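Local structure of Lmo1499 protein (Listeria monocytogenes, 4IIW) at residues 94-97 with 98-102. The protein probably acts as a peptidoglycan lytic transglycosylase that cleaves nascent glycan strands within the chain and so ends their elongation. Sequence-based numbering, arbitrary orientation.
Sequences DQIV and KKMQE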
ATOM      1  N   ASP B  94      13.713   6.735   0.374  1.00 54.07           N
ATOM      2  CA  ASP B  94      14.634   6.156  -0.607  1.00 56.38           C
ATOM      3  C   ASP B  94      16.078   6.416  -0.220  1.00 56.87           C
ATOM      4  O   ASP B  94      16.918   5.533  -0.359  1.00 58.45           O
ATOM      5  CB  ASP B  94      14.398   6.728  -2.005  1.00 59.60           C
ATOM      6  CG  ASP B  94      15.246   6.045  -3.056  1.00 67.80           C
ATOM      7  OD1 ASP B  94      15.255   4.784  -3.077  1.00 72.71           O
ATOM      8  OD2 ASP B  94      15.897   6.762  -3.867  1.00 78.44           O
ATOM      9  N   GLN B  95      16.376   7.629   0.235  1.00 57.04           N
ATOM     10  CA  GLN B  95      17.738   7.956   0.629  1.00 58.85           C
ATOM     11  C   GLN B  95      18.140   7.146   1.836  1.00 56.35           C
ATOM     12  O   GLN B  95      19.264   6.653   1.894  1.00 57.37           O
ATOM     13  CB  GLN B  95      17.900   9.428   0.968  1.00 61.42           C
ATOM     14  CG  GLN B  95      17.609  10.363  -0.183  1.00 68.97           C
ATOM     15  CD  GLN B  95      17.759  11.814   0.223  1.00 78.09           C
ATOM     16  OE1 GLN B  95      16.815  12.605   0.091  1.00 80.77           O
ATOM     17  NE2 GLN B  95      18.935  12.166   0.777  1.00 81.86           N
ATOM     18  N   ILE B  96      17.232   6.992   2.799  1.00 52.50           N
ATOM     19  CA  ILE B  96      17.580   6.269   4.006  1.00 50.73           C
ATOM     20  C   ILE B  96      18.021   4.890   3.612  1.00 51.77           C
ATOM     21  O   ILE B  96      19.144   4.479   3.883  1.00 53.33           O
ATOM     22  CB  ILE B  96      16.427   6.154   4.999  1.00 47.41           C
ATOM     23  CG1 ILE B  96      15.974   7.540   5.468  1.00 48.55           C
ATOM     24  CG2 ILE B  96      16.870   5.352   6.190  1.00 44.35           C
ATOM     25  CD1 ILE B  96      14.678   7.538   6.286  1.00 36.96           C
ATOM     26  N   VAL B  97      17.131   4.202   2.914  1.00 52.48           N
ATOM     27  CA  VAL B  97      17.350   2.835   2.474  1.00 51.92           C
ATOM     28  C   VAL B  97      18.595   2.710   1.610  1.00 55.24           C
ATOM     29  O   VAL B  97      19.360   1.775   1.751  1.00 55.54           O
ATOM     30  CB  VAL B  97      16.087   2.346   1.748  1.00 51.47           C
ATOM     31  CG1 VAL B  97      16.290   0.993   1.085  1.00 48.93           C
ATOM     32  CG2 VAL B  97      14.938   2.317   2.750  1.00 46.09           C
ATOM     33  N   LYS B  98      18.824   3.695   0.765  1.00 58.81           N
ATOM     34  CA  LYS B  98      19.970   3.677  -0.143  1.00 63.53           C
ATOM     35  C   LYS B  98      21.310   3.744   0.631  1.00 63.76           C
ATOM     36  O   LYS B  98      22.262   3.071   0.262  1.00 65.55           O
ATOM     37  CB  LYS B  98      19.823   4.809  -1.165  1.00 66.51           C
ATOM     38  CG  LYS B  98      20.016   4.349  -2.619  1.00 75.83           C
ATOM     39  CD  LYS B  98      19.234   5.266  -3.605  1.00 84.71           C
ATOM     40  CE  LYS B  98      19.038   4.619  -4.990  1.00 88.57           C
ATOM     41  NZ  LYS B  98      18.192   5.456  -5.901  1.00 91.44           N
ATOM     42  N   LYS B  99      21.368   4.540   1.701  1.00 62.80           N
ATOM     43  CA  LYS B  99      22.564   4.608   2.560  1.00 64.37           C
ATOM     44  C   LYS B  99      22.848   3.260   3.221  1.00 63.20           C
ATOM     45  O   LYS B  99      23.989   2.810   3.270  1.00 66.35           O
ATOM     46  CB  LYS B  99      22.426   5.664   3.667  1.00 64.29           C
ATOM     47  CG  LYS B  99      22.855   7.095   3.320  1.00 67.55           C
ATOM     48  CD  LYS B  99      22.663   8.024   4.541  1.00 67.28           C
ATOM     49  CE  LYS B  99      23.402   9.364   4.421  1.00 75.31           C
ATOM     50  NZ  LYS B  99      24.876   9.229   4.593  1.00 75.78           N
HETATM   51  N   MSE B 100      21.814   2.619   3.740  1.00 59.71           N
HETATM   52  CA  MSE B 100      21.988   1.317   4.384  1.00 59.12           C
HETATM   53  C   MSE B 100      22.364   0.209   3.380  1.00 59.20           C
HETATM   54  O   MSE B 100      23.169  -0.652   3.691  1.00 59.78           O
HETATM   55  CB  MSE B 100      20.740   0.947   5.187  1.00 56.40           C
HETATM   56  CG  MSE B 100      20.470   1.900   6.344  1.00 56.73           C
HETATM   57 SE   MSE B 100      18.913   1.490   7.417  0.93 52.83          SE
HETATM   58  CE  MSE B 100      19.097   2.898   8.702  1.00 54.93           C
ATOM     59  N   GLN B 101      21.789   0.238   2.187  1.00 58.60           N
ATOM     60  CA  GLN B 101      22.123  -0.747   1.164  1.00 60.43           C
ATOM     61  C   GLN B 101      23.595  -0.658   0.817  1.00 64.65           C
ATOM     62  O   GLN B 101      24.314  -1.656   0.859  1.00 65.46           O
ATOM     63  CB  GLN B 101      21.287  -0.556  -0.112  1.00 59.80           C
ATOM     64  CG  GLN B 101      19.846  -1.049   0.006  1.00 56.46           C
ATOM     65  CD  GLN B 101      19.080  -0.931  -1.297  1.00 57.03           C
ATOM     66  OE1 GLN B 101      18.864   0.170  -1.805  1.00 60.83           O
ATOM     67  NE2 GLN B 101      18.639  -2.066  -1.830  1.00 48.43           N
ATOM     68  N   GLU B 102      24.028   0.550   0.477  1.00 67.26           N
ATOM     69  CA  GLU B 102      25.427   0.818   0.120  1.00 72.15           C
ATOM     70  C   GLU B 102      26.346   0.777   1.339  1.00 72.65           C
ATOM     71  O   GLU B 102      27.551   0.654   1.207  1.00 77.10           O
ATOM     72  CB  GLU B 102      25.541   2.184  -0.564  1.00 74.38           C
ATOM     73  CG  GLU B 102      24.828   2.260  -1.915  1.00 79.30           C
ATOM     74  CD  GLU B 102      24.632   3.692  -2.411  1.00 86.00           C
ATOM     75  OE1 GLU B 102      25.251   4.616  -1.850  1.00 89.95           O
ATOM     76  OE2 GLU B 102      23.838   3.896  -3.356  1.00 90.91           O
TER
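Asp94 O accepts Lys98 N at 2.9 Å, and the same i to i+4 step carries Lys99 N to Gln95 O, Met100 N to Ile96 O and Gln101 N to Val97 O, the last at 2.9 Å, the alpha-helical pattern within helix 93-102. On the outer side, Asp94 and Lys98 form a salt bridge one turn apart. With CG trans to the backbone N (chi1 -174°), the carboxylate of Asp94 lies where the extended chain of Lys98 slants across it, OD2 being the nearer oxygen. NZ of Lys98 reaches OD2 of Asp94 at 3.3 Å, a weak bond, while CD of the lysine runs 3.7 Å from that OD2. On the buried side, Ile96 and Met100, a selenomethionine, lie alongside each other and point the same way; CG2 of Ile96 touches CE of Met100 at 4.2 Å. The extended side chain of Gln101 slants across Val97, its CG 3.4 Å from Val97 O and its OE1 4.0 Å from Val97 CG1; its amide NE2 is held by Asn79. The pattern is that of an amphipathic helix in the N-terminal part of this MltG-family protein, with an i to i+4 ion pair on one flank and an apolar i to i+4 pair, of which Met100 packs on Ile52 and Leu56 of helix 49-58 and on strand 83-87, and Ile96 on the loop at Val61 and Ile62.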